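Local coordinates for protein phosphonate monoester hydrolase (Ruegeria pomeroyi, PDB 4UPK) that belongs to the sulfatase family within the alkaline phosphatase superfamily of enzymes, at residues N202-T214 against Y239-N253. Sequence-based numbering, arbitrary orientation.
Sequences NGPAMYRAEDSDT and YIRPHPPLVAPAPYN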
loop_
_atom_site.group_PDB
_atom_site.type_symbol
_atom_site.label_atom_id
_atom_site.label_comp_id
_atom_site.label_asym_id
_atom_site.label_seq_id
_atom_site.Cartn_x
_atom_site.Cartn_y
_atom_site.Cartn_z
ATOM N N ASN A 202 -13.647 -50.858 -5.965
ATOM C CA ASN A 202 -13.816 -50.244 -7.287
ATOM C C ASN A 202 -15.289 -50.147 -7.680
ATOM O O ASN A 202 -15.636 -50.218 -8.868
ATOM C CB ASN A 202 -12.956 -50.924 -8.366
ATOM C CG ASN A 202 -13.216 -52.388 -8.570
ATOM O OD1 ASN A 202 -14.022 -53.017 -7.867
ATOM N ND2 ASN A 202 -12.529 -52.953 -9.563
ATOM N N GLY A 203 -16.141 -49.955 -6.668
ATOM C CA GLY A 203 -17.569 -49.748 -6.853
ATOM C C GLY A 203 -17.783 -48.456 -7.628
ATOM O O GLY A 203 -16.977 -47.523 -7.517
ATOM N N PRO A 204 -18.803 -48.387 -8.499
ATOM C CA PRO A 204 -19.031 -47.132 -9.253
ATOM C C PRO A 204 -19.357 -45.936 -8.336
ATOM O O PRO A 204 -19.881 -46.122 -7.244
ATOM C CB PRO A 204 -20.203 -47.481 -10.181
ATOM C CG PRO A 204 -20.923 -48.581 -9.490
ATOM C CD PRO A 204 -19.857 -49.387 -8.774
ATOM N N ALA A 205 -19.027 -44.719 -8.751
ATOM C CA ALA A 205 -19.340 -43.534 -7.950
ATOM C C ALA A 205 -20.865 -43.349 -7.834
ATOM O O ALA A 205 -21.604 -43.837 -8.688
ATOM C CB ALA A 205 -18.696 -42.300 -8.563
ATOM N N MET A 206 -21.319 -42.680 -6.755
ATOM C CA MET A 206 -22.722 -42.340 -6.435
ATOM C C MET A 206 -23.374 -41.598 -7.623
ATOM O O MET A 206 -24.544 -41.811 -7.933
ATOM C CB MET A 206 -22.758 -41.459 -5.149
ATOM C CG MET A 206 -24.093 -40.709 -4.888
ATOM S SD MET A 206 -23.911 -39.098 -4.019
ATOM C CE MET A 206 -23.373 -38.068 -5.372
ATOM N N TYR A 207 -22.593 -40.726 -8.274
ATOM C CA TYR A 207 -23.005 -39.905 -9.413
ATOM C C TYR A 207 -22.716 -40.590 -10.753
ATOM O O TYR A 207 -21.723 -41.317 -10.888
ATOM C CB TYR A 207 -22.337 -38.504 -9.344
ATOM C CG TYR A 207 -20.863 -38.552 -8.998
ATOM C CD1 TYR A 207 -19.897 -38.738 -9.987
ATOM C CD2 TYR A 207 -20.431 -38.426 -7.678
ATOM C CE1 TYR A 207 -18.537 -38.798 -9.670
ATOM C CE2 TYR A 207 -19.080 -38.524 -7.347
ATOM C CZ TYR A 207 -18.135 -38.699 -8.346
ATOM O OH TYR A 207 -16.804 -38.770 -8.014
ATOM N N ARG A 208 -23.582 -40.347 -11.738
ATOM C CA ARG A 208 -23.410 -40.860 -13.108
ATOM C C ARG A 208 -22.268 -40.063 -13.749
ATOM O O ARG A 208 -21.937 -38.981 -13.250
ATOM C CB ARG A 208 -24.704 -40.715 -13.938
ATOM C CG ARG A 208 -25.860 -41.539 -13.383
ATOM C CD ARG A 208 -27.188 -41.235 -14.059
ATOM N NE ARG A 208 -27.238 -41.788 -15.409
ATOM C CZ ARG A 208 -27.825 -41.203 -16.449
ATOM N NH1 ARG A 208 -28.440 -40.033 -16.304
ATOM N NH2 ARG A 208 -27.792 -41.776 -17.645
ATOM N N ALA A 209 -21.650 -40.604 -14.817
ATOM C CA ALA A 209 -20.543 -39.970 -15.540
ATOM C C ALA A 209 -20.859 -38.541 -15.997
ATOM O O ALA A 209 -20.018 -37.665 -15.839
ATOM C CB ALA A 209 -20.121 -40.822 -16.730
ATOM N N GLU A 210 -22.083 -38.293 -16.511
ATOM C CA GLU A 210 -22.493 -36.966 -16.961
ATOM C C GLU A 210 -22.656 -35.968 -15.806
ATOM O O GLU A 210 -22.765 -34.764 -16.064
ATOM C CB GLU A 210 -23.773 -37.036 -17.832
ATOM C CG GLU A 210 -24.929 -37.766 -17.178
ATOM C CD GLU A 210 -25.101 -39.198 -17.653
ATOM O OE1 GLU A 210 -24.261 -40.062 -17.305
ATOM O OE2 GLU A 210 -26.090 -39.456 -18.376
ATOM N N ASP A 211 -22.669 -36.460 -14.547
ATOM C CA ASP A 211 -22.806 -35.632 -13.348
ATOM C C ASP A 211 -21.518 -35.556 -12.499
ATOM O O ASP A 211 -21.538 -35.022 -11.386
ATOM C CB ASP A 211 -24.009 -36.104 -12.512
ATOM C CG ASP A 211 -25.327 -35.909 -13.225
ATOM O OD1 ASP A 211 -25.495 -34.867 -13.891
ATOM O OD2 ASP A 211 -26.196 -36.779 -13.101
ATOM N N SER A 212 -20.411 -36.100 -13.033
ATOM C CA SER A 212 -19.118 -36.161 -12.350
ATOM C C SER A 212 -18.449 -34.797 -12.216
ATOM O O SER A 212 -18.811 -33.859 -12.916
ATOM C CB SER A 212 -18.188 -37.154 -13.046
ATOM O OG SER A 212 -17.442 -36.554 -14.098
ATOM N N ASP A 213 -17.474 -34.710 -11.314
ATOM C CA ASP A 213 -16.651 -33.524 -11.077
ATOM C C ASP A 213 -15.916 -33.080 -12.350
ATOM O O ASP A 213 -15.972 -31.894 -12.682
ATOM C CB ASP A 213 -15.686 -33.753 -9.892
ATOM C CG ASP A 213 -14.930 -35.074 -9.828
ATOM O OD1 ASP A 213 -15.121 -35.935 -10.746
ATOM O OD2 ASP A 213 -14.142 -35.251 -8.875
ATOM N N THR A 214 -15.308 -34.055 -13.110
ATOM C CA THR A 214 -14.630 -33.848 -14.402
ATOM C C THR A 214 -15.581 -33.286 -15.455
ATOM O O THR A 214 -15.236 -32.295 -16.097
ATOM C CB THR A 214 -13.954 -35.152 -14.875
ATOM O OG1 THR A 214 -13.031 -35.594 -13.872
ATOM C CG2 THR A 214 -13.250 -35.006 -16.235
ATOM N N TYR A 239 -8.288 -29.659 -13.628
ATOM C CA TYR A 239 -8.925 -30.924 -13.296
ATOM C C TYR A 239 -8.197 -31.559 -12.133
ATOM O O TYR A 239 -6.992 -31.784 -12.214
ATOM C CB TYR A 239 -8.879 -31.891 -14.492
ATOM C CG TYR A 239 -9.670 -31.437 -15.695
ATOM C CD1 TYR A 239 -11.051 -31.590 -15.739
ATOM C CD2 TYR A 239 -9.030 -30.905 -16.818
ATOM C CE1 TYR A 239 -11.787 -31.210 -16.860
ATOM C CE2 TYR A 239 -9.754 -30.531 -17.952
ATOM C CZ TYR A 239 -11.137 -30.692 -17.968
ATOM O OH TYR A 239 -11.886 -30.366 -19.069
ATOM N N ILE A 240 -8.931 -31.852 -11.063
ATOM C CA ILE A 240 -8.423 -32.513 -9.877
ATOM C C ILE A 240 -8.095 -33.966 -10.163
ATOM O O ILE A 240 -7.048 -34.441 -9.753
ATOM C CB ILE A 240 -9.374 -32.319 -8.643
ATOM C CG1 ILE A 240 -8.715 -32.806 -7.319
ATOM C CG2 ILE A 240 -10.770 -32.919 -8.852
ATOM C CD1 ILE A 240 -7.414 -31.991 -6.932
ATOM N N ARG A 241 -8.999 -34.662 -10.894
ATOM C CA ARG A 241 -8.878 -36.051 -11.295
ATOM C C ARG A 241 -7.748 -36.261 -12.298
ATOM O O ARG A 241 -7.570 -35.406 -13.170
ATOM C CB ARG A 241 -10.206 -36.576 -11.881
ATOM C CG ARG A 241 -11.399 -36.505 -10.931
ATOM C CD ARG A 241 -11.143 -37.129 -9.585
ATOM N NE ARG A 241 -12.363 -37.183 -8.789
ATOM C CZ ARG A 241 -12.530 -37.943 -7.710
ATOM N NH1 ARG A 241 -11.562 -38.761 -7.306
ATOM N NH2 ARG A 241 -13.672 -37.913 -7.044
ATOM N N PRO A 242 -6.972 -37.384 -12.220
ATOM C CA PRO A 242 -7.013 -38.474 -11.208
ATOM C C PRO A 242 -6.392 -38.038 -9.883
ATOM O O PRO A 242 -5.298 -37.476 -9.871
ATOM C CB PRO A 242 -6.228 -39.598 -11.901
ATOM C CG PRO A 242 -5.183 -38.854 -12.728
ATOM C CD PRO A 242 -5.875 -37.597 -13.204
ATOM N N HIS A 243 -7.112 -38.207 -8.775
ATOM C CA HIS A 243 -6.650 -37.741 -7.450
ATOM C C HIS A 243 -7.529 -38.383 -6.377
ATOM O O HIS A 243 -8.733 -38.524 -6.623
ATOM C CB HIS A 243 -6.807 -36.202 -7.362
ATOM C CG HIS A 243 -6.155 -35.511 -6.202
ATOM N ND1 HIS A 243 -6.714 -35.542 -4.927
ATOM C CD2 HIS A 243 -5.099 -34.665 -6.188
ATOM C CE1 HIS A 243 -5.921 -34.795 -4.168
ATOM N NE2 HIS A 243 -4.944 -34.239 -4.883
ATOM N N PRO A 244 -6.971 -38.758 -5.183
ATOM C CA PRO A 244 -7.817 -39.331 -4.121
ATOM C C PRO A 244 -8.906 -38.343 -3.650
ATOM O O PRO A 244 -8.718 -37.137 -3.810
ATOM C CB PRO A 244 -6.803 -39.651 -3.003
ATOM C CG PRO A 244 -5.623 -38.796 -3.272
ATOM C CD PRO A 244 -5.555 -38.670 -4.750
ATOM N N PRO A 245 -10.045 -38.785 -3.055
ATOM C CA PRO A 245 -10.469 -40.175 -2.783
ATOM C C PRO A 245 -10.805 -40.843 -4.099
ATOM O O PRO A 245 -11.656 -40.354 -4.843
ATOM C CB PRO A 245 -11.696 -40.011 -1.862
ATOM C CG PRO A 245 -11.709 -38.554 -1.442
ATOM C CD PRO A 245 -11.068 -37.834 -2.590
ATOM N N LEU A 246 -10.052 -41.904 -4.419
ATOM C CA LEU A 246 -10.175 -42.665 -5.653
ATOM C C LEU A 246 -11.523 -43.358 -5.816
ATOM O O LEU A 246 -11.839 -44.319 -5.115
ATOM C CB LEU A 246 -9.005 -43.653 -5.850
ATOM C CG LEU A 246 -7.605 -43.047 -6.050
ATOM C CD1 LEU A 246 -6.558 -44.147 -6.107
ATOM C CD2 LEU A 246 -7.542 -42.194 -7.331
ATOM N N VAL A 247 -12.326 -42.814 -6.732
ATOM C CA VAL A 247 -13.636 -43.295 -7.125
ATOM C C VAL A 247 -13.872 -42.809 -8.546
ATOM O O VAL A 247 -13.546 -41.667 -8.854
ATOM C CB VAL A 247 -14.785 -42.942 -6.112
ATOM C CG1 VAL A 247 -15.085 -41.435 -6.033
ATOM C CG2 VAL A 247 -16.040 -43.759 -6.389
ATOM N N ALA A 248 -14.400 -43.687 -9.418
ATOM C CA ALA A 248 -14.684 -43.345 -10.809
ATOM C C ALA A 248 -16.125 -43.666 -11.159
ATOM O O ALA A 248 -16.636 -44.699 -10.710
ATOM C CB ALA A 248 -13.721 -44.065 -11.752
ATOM N N PRO A 249 -16.835 -42.781 -11.916
ATOM C CA PRO A 249 -18.216 -43.115 -12.296
ATOM C C PRO A 249 -18.252 -44.222 -13.370
ATOM O O PRO A 249 -17.263 -44.403 -14.095
ATOM C CB PRO A 249 -18.752 -41.780 -12.803
ATOM C CG PRO A 249 -17.568 -41.119 -13.409
ATOM C CD PRO A 249 -16.403 -41.507 -12.537
ATOM N N ALA A 250 -19.360 -44.994 -13.435
ATOM C CA ALA A 250 -19.544 -46.070 -14.429
ATOM C C ALA A 250 -19.426 -45.473 -15.864
ATOM O O ALA A 250 -19.986 -44.399 -16.093
ATOM C CB ALA A 250 -20.905 -46.735 -14.244
ATOM N N PRO A 251 -18.646 -46.059 -16.806
ATOM C CA PRO A 251 -17.963 -47.367 -16.766
ATOM C C PRO A 251 -16.484 -47.358 -16.378
ATOM O O PRO A 251 -15.840 -48.420 -16.398
ATOM C CB PRO A 251 -18.121 -47.840 -18.211
ATOM C CG PRO A 251 -17.956 -46.575 -19.008
ATOM C CD PRO A 251 -18.587 -45.480 -18.167
ATOM N N TYR A 252 -15.927 -46.160 -16.058
ATOM C CA TYR A 252 -14.516 -45.972 -15.739
ATOM C C TYR A 252 -13.969 -46.753 -14.583
ATOM O O TYR A 252 -12.772 -47.053 -14.588
ATOM C CB TYR A 252 -14.205 -44.491 -15.543
ATOM C CG TYR A 252 -14.566 -43.642 -16.739
ATOM C CD1 TYR A 252 -13.719 -43.562 -17.848
ATOM C CD2 TYR A 252 -15.753 -42.917 -16.765
ATOM C CE1 TYR A 252 -14.062 -42.789 -18.963
ATOM C CE2 TYR A 252 -16.111 -42.156 -17.873
ATOM C CZ TYR A 252 -15.261 -42.085 -18.967
ATOM O OH TYR A 252 -15.615 -41.266 -20.015
ATOM N N ASN A 253 -14.827 -47.031 -13.567
ATOM C CA ASN A 253 -14.478 -47.702 -12.315
ATOM C C ASN A 253 -13.830 -49.083 -12.512
ATOM O O ASN A 253 -12.895 -49.427 -11.799
ATOM C CB ASN A 253 -15.721 -47.785 -11.397
ATOM C CG ASN A 253 -16.852 -48.621 -11.952
ATOM O OD1 ASN A 253 -17.328 -48.439 -13.081
ATOM N ND2 ASN A 253 -17.317 -49.564 -11.166
HETATM O O HOH W 1 -11.010 -51.470 -11.810
HETATM O O HOH W 2 -14.457 -46.537 -8.326
HETATM O O HOH W 3 -21.229 -44.081 -11.552
HETATM O O HOH W 4 -15.436 -39.904 -9.728
HETATM O O HOH W 5 -22.349 -43.155 -15.544
HETATM O O HOH W 6 -11.486 -33.554 -12.447
#
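R241 and D213 show how a buried salt bridge can lock a loop to the start of a helix in the alkaline phosphatase-like fold: R241 lies in the loop that leaves sheet strand 234-239, D213 in the first turn of helix 213-224. R241 NE reaches the syn lone pair of D213 OD2 at 2.6 Å, while NH2 adds a weak bond to the same oxygen. Carboxylate and guanidinium planes stand 75° apart, so the pair is no flat, two-pronged bridge. The arginine chain kinks about its CB-CG bond (chi2 -52°), turning its NE toward the acid, and its CB and CG pass beside T214 OG1. On the far side of the guanidinium, NH1 grips P245 O at 2.9 Å, which restrains its rotation. D213 OD1 accepts a hydrogen bond from T214 N, met from above the carboxylate plane.

A second cluster forms where the two chains run close, about A205 and P249. A205 N donates to A248 O (3.1 Å) from above the carbonyl plane, and A205 CB packs on V247 CG2 at 3.7 Å. P249 packs against Y207, A209 and S212, its CB 3.6 Å from Y207 O and its CG near A209 CA and S212 CB. At the far end, N253 ND2 donates to N202 O at 2.9 Å, in the carbonyl plane and nearly straight (160°). Waters bridge other polar atoms: one links Y207 OH to V247 O, another A209 N to A250 O.

Farther out, W171 meets the Y207 ring edge-to-face, and S212 is the N-cap of helix 213-224, its OG bonded to A215 N and to E319 OE2 of helix 303-333.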